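PDB 2NYG: SPbeta prophage-derived aminoglycoside N(3')-acetyltransferase-like protein YokD from Bacillus subtilis, which binds coenzyme A as a homodimeric member of the antibiotic N-acetyltransferase family and may contribute to antibiotic resistance. Local coordinates for residues F184-Y189 with F219-F224; Q194-G200 with K212-E218. One frame throughout, in Å; residues are numbered along the deposited sequence.

Interaction 1 of 2, residues F184-Y189 with F219-F224; sequences FHLAEY and FREELF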
ATOM      1  N   PHE A 184      21.440 -12.424   3.157  1.00 33.04           N
ATOM      2  CA  PHE A 184      22.801 -12.552   2.646  1.00 33.26           C
ATOM      3  C   PHE A 184      23.631 -11.273   2.753  1.00 34.57           C
ATOM      4  O   PHE A 184      24.836 -11.338   3.008  1.00 34.24           O
ATOM      5  CB  PHE A 184      22.770 -13.034   1.200  1.00 32.10           C
ATOM      6  CG  PHE A 184      22.383 -14.471   1.060  1.00 32.32           C
ATOM      7  CD1 PHE A 184      21.787 -14.936  -0.103  1.00 32.12           C
ATOM      8  CD2 PHE A 184      22.606 -15.367   2.104  1.00 31.70           C
ATOM      9  CE1 PHE A 184      21.416 -16.271  -0.221  1.00 31.31           C
ATOM     10  CE2 PHE A 184      22.239 -16.697   1.994  1.00 29.72           C
ATOM     11  CZ  PHE A 184      21.644 -17.150   0.832  1.00 31.05           C
ATOM     12  N   HIS A 185      22.992 -10.120   2.555  1.00 33.51           N
ATOM     13  CA  HIS A 185      23.698  -8.857   2.651  1.00 34.66           C
ATOM     14  C   HIS A 185      24.512  -8.827   3.936  1.00 35.87           C
ATOM     15  O   HIS A 185      25.616  -8.301   3.949  1.00 36.97           O
ATOM     16  CB  HIS A 185      22.733  -7.664   2.669  1.00 37.49           C
ATOM     17  CG  HIS A 185      22.157  -7.303   1.332  1.00 38.24           C
ATOM     18  ND1 HIS A 185      22.931  -6.896   0.269  1.00 38.84           N
ATOM     19  CD2 HIS A 185      20.870  -7.230   0.910  1.00 38.74           C
ATOM     20  CE1 HIS A 185      22.148  -6.586  -0.750  1.00 39.41           C
ATOM     21  NE2 HIS A 185      20.893  -6.779  -0.386  1.00 40.05           N
ATOM     22  N   LEU A 186      23.966  -9.374   5.018  1.00 35.08           N
ATOM     23  CA  LEU A 186      24.679  -9.373   6.291  1.00 36.24           C
ATOM     24  C   LEU A 186      26.081  -9.993   6.184  1.00 37.40           C
ATOM     25  O   LEU A 186      27.038  -9.470   6.763  1.00 38.42           O
ATOM     26  CB  LEU A 186      23.868 -10.103   7.363  1.00 36.65           C
ATOM     27  CG  LEU A 186      24.497 -10.271   8.756  1.00 38.47           C
ATOM     28  CD1 LEU A 186      24.777  -8.924   9.428  1.00 35.30           C
ATOM     29  CD2 LEU A 186      23.551 -11.104   9.598  1.00 39.61           C
ATOM     30  N   ALA A 187      26.204 -11.101   5.453  1.00 37.63           N
ATOM     31  CA  ALA A 187      27.501 -11.745   5.275  1.00 36.74           C
ATOM     32  C   ALA A 187      28.513 -10.770   4.644  1.00 36.59           C
ATOM     33  O   ALA A 187      29.704 -10.802   4.969  1.00 36.83           O
ATOM     34  CB  ALA A 187      27.348 -12.979   4.417  1.00 35.34           C
ATOM     35  N   GLU A 188      28.040  -9.896   3.757  1.00 34.95           N
ATOM     36  CA  GLU A 188      28.919  -8.925   3.111  1.00 34.73           C
ATOM     37  C   GLU A 188      29.614  -7.986   4.090  1.00 35.42           C
ATOM     38  O   GLU A 188      30.516  -7.255   3.699  1.00 38.41           O
ATOM     39  CB  GLU A 188      28.155  -8.116   2.050  1.00 34.39           C
ATOM     40  CG  GLU A 188      27.822  -8.933   0.804  1.00 34.44           C
ATOM     41  CD  GLU A 188      26.967  -8.200  -0.208  1.00 36.31           C
ATOM     42  OE1 GLU A 188      25.828  -7.810   0.134  1.00 35.23           O
ATOM     43  OE2 GLU A 188      27.425  -8.025  -1.356  1.00 35.91           O
ATOM     44  N   TYR A 189      29.209  -8.003   5.357  1.00 35.66           N
ATOM     45  CA  TYR A 189      29.859  -7.164   6.367  1.00 36.07           C
ATOM     46  C   TYR A 189      30.795  -8.013   7.252  1.00 35.54           C
ATOM     47  O   TYR A 189      31.363  -7.525   8.236  1.00 35.58           O
ATOM     48  CB  TYR A 189      28.826  -6.474   7.262  1.00 38.40           C
ATOM     49  CG  TYR A 189      27.875  -5.517   6.572  1.00 41.18           C
ATOM     50  CD1 TYR A 189      26.768  -5.991   5.863  1.00 41.83           C
ATOM     51  CD2 TYR A 189      28.040  -4.132   6.682  1.00 41.81           C
ATOM     52  CE1 TYR A 189      25.848  -5.119   5.290  1.00 40.46           C
ATOM     53  CE2 TYR A 189      27.120  -3.248   6.112  1.00 42.31           C
ATOM     54  CZ  TYR A 189      26.024  -3.756   5.419  1.00 42.38           C
ATOM     55  OH  TYR A 189      25.087  -2.913   4.866  1.00 41.07           O
ATOM     56  N   PHE A 219      26.871  -3.326  -2.276  1.00 40.18           N
ATOM     57  CA  PHE A 219      26.466  -4.719  -2.327  1.00 39.55           C
ATOM     58  C   PHE A 219      26.625  -5.422  -3.652  1.00 38.70           C
ATOM     59  O   PHE A 219      26.631  -4.799  -4.698  1.00 39.66           O
ATOM     60  CB  PHE A 219      25.023  -4.824  -1.860  1.00 36.86           C
ATOM     61  CG  PHE A 219      24.796  -4.219  -0.509  1.00 37.44           C
ATOM     62  CD1 PHE A 219      23.721  -3.372  -0.281  1.00 39.06           C
ATOM     63  CD2 PHE A 219      25.664  -4.492   0.535  1.00 36.04           C
ATOM     64  CE1 PHE A 219      23.521  -2.806   0.964  1.00 37.80           C
ATOM     65  CE2 PHE A 219      25.471  -3.934   1.775  1.00 35.85           C
ATOM     66  CZ  PHE A 219      24.397  -3.088   1.993  1.00 36.51           C
ATOM     67  N   ARG A 220      26.759  -6.741  -3.580  1.00 38.14           N
ATOM     68  CA  ARG A 220      26.905  -7.592  -4.753  1.00 36.99           C
ATOM     69  C   ARG A 220      25.743  -8.582  -4.791  1.00 37.33           C
ATOM     70  O   ARG A 220      25.933  -9.782  -4.999  1.00 36.38           O
ATOM     71  CB  ARG A 220      28.226  -8.358  -4.697  1.00 35.36           C
ATOM     72  CG  ARG A 220      29.462  -7.484  -4.828  1.00 35.83           C
ATOM     73  CD  ARG A 220      30.708  -8.319  -4.833  1.00 33.74           C
ATOM     74  NE  ARG A 220      31.023  -8.842  -3.513  1.00 36.90           N
ATOM     75  CZ  ARG A 220      31.885  -9.826  -3.287  1.00 36.69           C
ATOM     76  NH1 ARG A 220      32.511 -10.402  -4.304  1.00 35.70           N
ATOM     77  NH2 ARG A 220      32.143 -10.217  -2.043  1.00 38.53           N
ATOM     78  N   GLU A 221      24.535  -8.065  -4.599  1.00 36.44           N
ATOM     79  CA  GLU A 221      23.354  -8.908  -4.600  1.00 36.02           C
ATOM     80  C   GLU A 221      23.197  -9.754  -5.872  1.00 34.01           C
ATOM     81  O   GLU A 221      22.459 -10.741  -5.874  1.00 33.02           O
ATOM     82  CB  GLU A 221      22.100  -8.057  -4.361  1.00 37.15           C
ATOM     83  CG  GLU A 221      21.642  -7.208  -5.535  1.00 45.25           C
ATOM     84  CD  GLU A 221      22.040  -5.736  -5.426  1.00 50.43           C
ATOM     85  OE1 GLU A 221      22.464  -5.304  -4.330  1.00 51.13           O
ATOM     86  OE2 GLU A 221      21.912  -5.010  -6.442  1.00 53.07           O
ATOM     87  N   GLU A 222      23.905  -9.384  -6.939  1.00 31.28           N
ATOM     88  CA  GLU A 222      23.823 -10.108  -8.204  1.00 30.51           C
ATOM     89  C   GLU A 222      24.246 -11.560  -8.073  1.00 29.26           C
ATOM     90  O   GLU A 222      23.895 -12.385  -8.906  1.00 29.75           O
ATOM     91  CB  GLU A 222      24.686  -9.439  -9.279  1.00 31.74           C
ATOM     92  CG  GLU A 222      26.173  -9.572  -9.066  1.00 33.54           C
ATOM     93  CD  GLU A 222      26.777  -8.361  -8.402  1.00 38.18           C
ATOM     94  OE1 GLU A 222      26.012  -7.563  -7.817  1.00 39.44           O
ATOM     95  OE2 GLU A 222      28.020  -8.209  -8.456  1.00 39.85           O
ATOM     96  N   LEU A 223      25.001 -11.861  -7.020  1.00 29.42           N
ATOM     97  CA  LEU A 223      25.500 -13.208  -6.749  1.00 27.93           C
ATOM     98  C   LEU A 223      24.581 -14.077  -5.868  1.00 29.70           C
ATOM     99  O   LEU A 223      24.657 -15.309  -5.916  1.00 28.87           O
ATOM    100  CB  LEU A 223      26.865 -13.112  -6.070  1.00 25.33           C
ATOM    101  CG  LEU A 223      27.996 -12.413  -6.831  1.00 26.87           C
ATOM    102  CD1 LEU A 223      29.195 -12.265  -5.913  1.00 19.55           C
ATOM    103  CD2 LEU A 223      28.351 -13.212  -8.078  1.00 21.27           C
ATOM    104  N   PHE A 224      23.723 -13.429  -5.076  1.00 27.56           N
ATOM    105  CA  PHE A 224      22.826 -14.118  -4.156  1.00 28.10           C
ATOM    106  C   PHE A 224      22.173 -15.349  -4.726  1.00 26.80           C
ATOM    107  O   PHE A 224      22.011 -16.335  -4.023  1.00 26.38           O
ATOM    108  CB  PHE A 224      21.751 -13.164  -3.635  1.00 29.66           C
ATOM    109  CG  PHE A 224      22.281 -12.098  -2.714  1.00 32.39           C
ATOM    110  CD1 PHE A 224      23.653 -11.927  -2.539  1.00 30.34           C
ATOM    111  CD2 PHE A 224      21.409 -11.225  -2.060  1.00 32.99           C
ATOM    112  CE1 PHE A 224      24.147 -10.916  -1.744  1.00 29.15           C
ATOM    113  CE2 PHE A 224      21.901 -10.194  -1.252  1.00 32.07           C
ATOM    114  CZ  PHE A 224      23.266 -10.040  -1.097  1.00 30.71           C
TER
HETATM  115  O   HOH W   1      30.106  -7.780  -1.263  1.00 32.60           O
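Phe224 puts its ring between Phe184 and His185 and forms the tightly packed part of this contact. CB of Phe184 sits over the middle of one face of that ring, 3.7 Å from its centroid, as a CH-pi contact. The edge of the Phe184 ring also points at this face, with the planes at 79°. The rim of Phe224 in turn meets a face of the His185 imidazole, an edge-to-face pair with centroids 4.8 Å apart. Phe219 lies on the side of the imidazole away from Phe224, the rings oblique at 51°, with ND1 of His185 over the Phe219 face. The torsions of Glu188 (chi1 -72°, then an extended chain) carry its carboxylate in among these rings. OE1 accepts a hydrogen bond from His185 ND1 at 3.0 Å, which should fix the turn of the imidazole. OE2 takes the backbone N of Arg220 on its syn lone pair at 2.7 Å. The carboxylate thus pins the loop to the helix end.

The side toward Arg220 is polar and partly water-mediated. A water bridges Glu188 OE2 and Arg220 NE, and the guanidinium goes on to a salt bridge with Asp267. Glu221 is exposed, its OE1 at the imidazole edge. Helix 252-268 packs against Phe184. The arrangement is an aromatic cluster around a buried His-carboxylate hydrogen bond, joining helix 183-187 to the start of helix 224-234.

Interaction 2 of 2, residues Q194-G200 with K212-E218; sequences QKIINRG and KEYKELE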
ATOM      1  N   GLN A 194      35.452  -5.275   0.582  1.00 34.22           N
ATOM      2  CA  GLN A 194      34.537  -4.196   0.962  1.00 35.40           C
ATOM      3  C   GLN A 194      34.693  -2.926   0.162  1.00 34.81           C
ATOM      4  O   GLN A 194      35.656  -2.207   0.349  1.00 36.92           O
ATOM      5  CB  GLN A 194      34.711  -3.815   2.427  1.00 35.79           C
ATOM      6  CG  GLN A 194      33.859  -4.591   3.385  1.00 37.57           C
ATOM      7  CD  GLN A 194      33.836  -3.979   4.768  1.00 36.16           C
ATOM      8  OE1 GLN A 194      33.122  -4.456   5.640  1.00 38.54           O
ATOM      9  NE2 GLN A 194      34.616  -2.924   4.975  1.00 31.86           N
ATOM     10  N   LYS A 195      33.749  -2.649  -0.726  1.00 34.65           N
ATOM     11  CA  LYS A 195      33.790  -1.411  -1.494  1.00 36.10           C
ATOM     12  C   LYS A 195      32.840  -0.468  -0.768  1.00 36.05           C
ATOM     13  O   LYS A 195      31.637  -0.698  -0.718  1.00 34.84           O
ATOM     14  CB  LYS A 195      33.326  -1.635  -2.932  1.00 37.59           C
ATOM     15  CG  LYS A 195      33.389  -0.401  -3.817  1.00 36.78           C
ATOM     16  CD  LYS A 195      32.847  -0.740  -5.200  1.00 39.53           C
ATOM     17  CE  LYS A 195      33.099   0.371  -6.204  1.00 39.53           C
ATOM     18  NZ  LYS A 195      32.581   1.693  -5.746  1.00 40.07           N
ATOM     19  N   ILE A 196      33.408   0.579  -0.182  1.00 37.57           N
ATOM     20  CA  ILE A 196      32.663   1.564   0.580  1.00 37.27           C
ATOM     21  C   ILE A 196      32.237   2.777  -0.231  1.00 38.95           C
ATOM     22  O   ILE A 196      33.075   3.564  -0.667  1.00 38.63           O
ATOM     23  CB  ILE A 196      33.495   2.041   1.774  1.00 35.55           C
ATOM     24  CG1 ILE A 196      33.693   0.881   2.736  1.00 32.39           C
ATOM     25  CG2 ILE A 196      32.830   3.234   2.442  1.00 34.76           C
ATOM     26  CD1 ILE A 196      34.286   1.294   4.041  1.00 35.33           C
ATOM     27  N   ILE A 197      30.927   2.914  -0.426  1.00 40.96           N
ATOM     28  CA  ILE A 197      30.366   4.036  -1.163  1.00 43.16           C
ATOM     29  C   ILE A 197      29.727   5.053  -0.224  1.00 45.28           C
ATOM     30  O   ILE A 197      29.429   4.761   0.933  1.00 46.64           O
ATOM     31  CB  ILE A 197      29.311   3.576  -2.200  1.00 43.98           C
ATOM     32  CG1 ILE A 197      28.264   2.695  -1.537  1.00 44.81           C
ATOM     33  CG2 ILE A 197      29.986   2.844  -3.331  1.00 45.01           C
ATOM     34  CD1 ILE A 197      27.183   2.206  -2.492  1.00 45.81           C
ATOM     35  N   ASN A 198      29.537   6.261  -0.737  1.00 48.20           N
ATOM     36  CA  ASN A 198      28.944   7.353   0.024  1.00 49.03           C
ATOM     37  C   ASN A 198      27.529   7.500  -0.470  1.00 49.83           C
ATOM     38  O   ASN A 198      27.308   7.658  -1.670  1.00 49.19           O
ATOM     39  CB  ASN A 198      29.704   8.651  -0.238  1.00 50.17           C
ATOM     40  CG  ASN A 198      31.125   8.607   0.276  1.00 52.68           C
ATOM     41  OD1 ASN A 198      31.363   8.714   1.480  1.00 56.37           O
ATOM     42  ND2 ASN A 198      32.079   8.435  -0.630  1.00 53.85           N
ATOM     43  N   ARG A 199      26.572   7.423   0.446  1.00 50.31           N
ATOM     44  CA  ARG A 199      25.174   7.563   0.075  1.00 50.23           C
ATOM     45  C   ARG A 199      24.552   8.772   0.768  1.00 50.27           C
ATOM     46  O   ARG A 199      25.107   9.324   1.727  1.00 50.34           O
ATOM     47  CB  ARG A 199      24.389   6.291   0.419  1.00 49.43           C
ATOM     48  CG  ARG A 199      24.666   5.126  -0.497  1.00 51.80           C
ATOM     49  CD  ARG A 199      24.087   3.834   0.048  1.00 53.09           C
ATOM     50  NE  ARG A 199      22.635   3.761  -0.059  1.00 57.57           N
ATOM     51  CZ  ARG A 199      21.972   3.606  -1.203  1.00 61.07           C
ATOM     52  NH1 ARG A 199      22.634   3.502  -2.348  1.00 63.23           N
ATOM     53  NH2 ARG A 199      20.646   3.553  -1.209  1.00 61.70           N
ATOM     54  N   GLY A 200      23.402   9.191   0.262  1.00 50.36           N
ATOM     55  CA  GLY A 200      22.723  10.327   0.846  1.00 51.87           C
ATOM     56  C   GLY A 200      21.221  10.139   0.826  1.00 51.35           C
ATOM     57  O   GLY A 200      20.685   9.469  -0.064  1.00 51.12           O
ATOM     58  N   LYS A 212      21.141  14.109   4.572  1.00 59.35           N
ATOM     59  CA  LYS A 212      22.329  13.567   5.212  1.00 60.88           C
ATOM     60  C   LYS A 212      23.094  12.556   4.383  1.00 61.43           C
ATOM     61  O   LYS A 212      22.511  11.813   3.598  1.00 61.23           O
ATOM     62  CB  LYS A 212      21.944  12.926   6.546  1.00 60.53           C
ATOM     63  CG  LYS A 212      23.124  12.409   7.311  1.00 63.65           C
ATOM     64  CD  LYS A 212      22.706  11.772   8.606  1.00 68.00           C
ATOM     65  CE  LYS A 212      23.895  11.095   9.291  1.00 71.17           C
ATOM     66  NZ  LYS A 212      23.505  10.365  10.546  1.00 72.51           N
ATOM     67  N   GLU A 213      24.411  12.543   4.562  1.00 61.86           N
ATOM     68  CA  GLU A 213      25.261  11.605   3.845  1.00 61.52           C
ATOM     69  C   GLU A 213      25.834  10.583   4.810  1.00 59.23           C
ATOM     70  O   GLU A 213      26.266  10.915   5.914  1.00 58.88           O
ATOM     71  CB  GLU A 213      26.399  12.332   3.146  1.00 64.97           C
ATOM     72  CG  GLU A 213      25.969  13.087   1.918  1.00 70.42           C
ATOM     73  CD  GLU A 213      27.156  13.625   1.147  1.00 74.52           C
ATOM     74  OE1 GLU A 213      28.256  13.734   1.747  1.00 75.25           O
ATOM     75  OE2 GLU A 213      26.981  13.947  -0.049  1.00 75.47           O
ATOM     76  N   TYR A 214      25.824   9.329   4.388  1.00 56.38           N
ATOM     77  CA  TYR A 214      26.335   8.251   5.211  1.00 53.88           C
ATOM     78  C   TYR A 214      27.107   7.270   4.330  1.00 53.10           C
ATOM     79  O   TYR A 214      26.991   7.289   3.089  1.00 52.90           O
ATOM     80  CB  TYR A 214      25.169   7.550   5.925  1.00 53.31           C
ATOM     81  CG  TYR A 214      24.127   6.956   4.998  1.00 52.34           C
ATOM     82  CD1 TYR A 214      23.958   5.574   4.907  1.00 52.20           C
ATOM     83  CD2 TYR A 214      23.329   7.772   4.198  1.00 51.74           C
ATOM     84  CE1 TYR A 214      23.025   5.017   4.046  1.00 52.62           C
ATOM     85  CE2 TYR A 214      22.390   7.225   3.327  1.00 51.69           C
ATOM     86  CZ  TYR A 214      22.244   5.844   3.258  1.00 52.53           C
ATOM     87  OH  TYR A 214      21.325   5.284   2.406  1.00 51.47           O
ATOM     88  N   LYS A 215      27.903   6.421   4.972  1.00 50.32           N
ATOM     89  CA  LYS A 215      28.692   5.441   4.248  1.00 49.46           C
ATOM     90  C   LYS A 215      27.945   4.118   4.210  1.00 47.73           C
ATOM     91  O   LYS A 215      27.193   3.797   5.129  1.00 47.48           O
ATOM     92  CB  LYS A 215      30.065   5.284   4.905  1.00 52.34           C
ATOM     93  CG  LYS A 215      30.917   6.552   4.824  1.00 53.80           C
ATOM     94  CD  LYS A 215      32.302   6.367   5.438  1.00 56.56           C
ATOM     95  CE  LYS A 215      33.167   7.610   5.231  1.00 57.00           C
ATOM     96  NZ  LYS A 215      33.211   8.009   3.797  1.00 56.37           N
ATOM     97  N   GLU A 216      28.156   3.364   3.136  1.00 44.44           N
ATOM     98  CA  GLU A 216      27.487   2.088   2.945  1.00 41.80           C
ATOM     99  C   GLU A 216      28.282   1.176   2.019  1.00 41.55           C
ATOM    100  O   GLU A 216      29.045   1.648   1.182  1.00 42.65           O
ATOM    101  CB  GLU A 216      26.113   2.332   2.328  1.00 41.92           C
ATOM    102  CG  GLU A 216      25.267   1.093   2.230  1.00 42.34           C
ATOM    103  CD  GLU A 216      24.900   0.578   3.597  1.00 43.51           C
ATOM    104  OE1 GLU A 216      23.966   1.149   4.207  1.00 41.30           O
ATOM    105  OE2 GLU A 216      25.560  -0.377   4.064  1.00 41.83           O
ATOM    106  N   LEU A 217      28.094  -0.128   2.149  1.00 40.36           N
ATOM    107  CA  LEU A 217      28.787  -1.066   1.279  1.00 40.71           C
ATOM    108  C   LEU A 217      28.118  -1.118  -0.107  1.00 41.29           C
ATOM    109  O   LEU A 217      26.902  -0.929  -0.235  1.00 41.78           O
ATOM    110  CB  LEU A 217      28.778  -2.465   1.898  1.00 40.57           C
ATOM    111  CG  LEU A 217      29.479  -2.594   3.243  1.00 40.62           C
ATOM    112  CD1 LEU A 217      29.483  -4.043   3.683  1.00 39.10           C
ATOM    113  CD2 LEU A 217      30.904  -2.059   3.114  1.00 41.78           C
ATOM    114  N   GLU A 218      28.908  -1.347  -1.147  1.00 41.73           N
ATOM    115  CA  GLU A 218      28.343  -1.444  -2.484  1.00 42.57           C
ATOM    116  C   GLU A 218      28.068  -2.924  -2.661  1.00 41.34           C
ATOM    117  O   GLU A 218      28.916  -3.681  -3.117  1.00 43.08           O
ATOM    118  CB  GLU A 218      29.325  -0.947  -3.548  1.00 43.12           C
ATOM    119  CG  GLU A 218      28.757  -1.073  -4.938  1.00 47.47           C
ATOM    120  CD  GLU A 218      29.620  -0.445  -6.010  1.00 51.23           C
ATOM    121  OE1 GLU A 218      29.972   0.746  -5.878  1.00 53.13           O
ATOM    122  OE2 GLU A 218      29.928  -1.143  -6.998  1.00 52.62           O
TER
HETATM  123  O   HOH W   2      31.029  -3.887  -0.406  1.00 36.22           O
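Ile197 and Arg199 pair with Glu216 and Tyr214 through two backbone hydrogen bonds each, as antiparallel hydrogen-bonded pairs. Arg199 N meets Tyr214 O at 2.7 Å, nearly straight (167°). Beyond the strand end, Glu218 N adds a bond to Lys195 O.

Two polar side-chain pairs add to the backbone bonds. Lys195 and Glu218 form a salt bridge, NZ to OE1 at 2.8 Å, in which the ammonium comes from above the carboxylate plane. Lys195 is extended until its last bond (chi4 -54°), which turns NZ onto Glu218 OE1. On the face with Ile196 and Leu217, Lys215 runs alongside Asn198 and gives NZ to OD1 at 3.0 Å.

Carbon contacts are fewer. Arg199 CB lies over the Tyr214 ring, 3.9 Å from its centroid, as a CH-pi contact. The aliphatic parts of Arg199 and Glu216 also touch. CD2 of Leu217 touches the side chains of Gln194 and Ile196.

Strand 208-217 is the middle strand of a small three-stranded antiparallel sheet, separate from the large mixed sheet. The chemistry implies a pairing held chiefly by backbone bonds, with a Lys-Asn bond on the exposed Ile196/Leu217 face and a salt bridge just past the strand end.

Interactions 1 and 2 lie on the same side of the chain's centre, with their own centres about 15 Å apart. The chain leaves helix 183-187, runs into strand 196-201, and returns along strand 208-217 straight into 219-224, so the strand pairing lies within the span that interaction 1 closes. The two contacts touch directly. Tyr189 OH is 2.7 Å from Glu216 OE2, a probable hydrogen bond. Leu217 CD1 packs 3.3 Å from Tyr189 CD2. Tyr189, whose ring also touches Phe219, thus ties interaction 1 to the small sheet. Neither contact lines the coenzyme A site. The side chain of Phe224 in interaction 1 is about 11 Å from the bound coenzyme A.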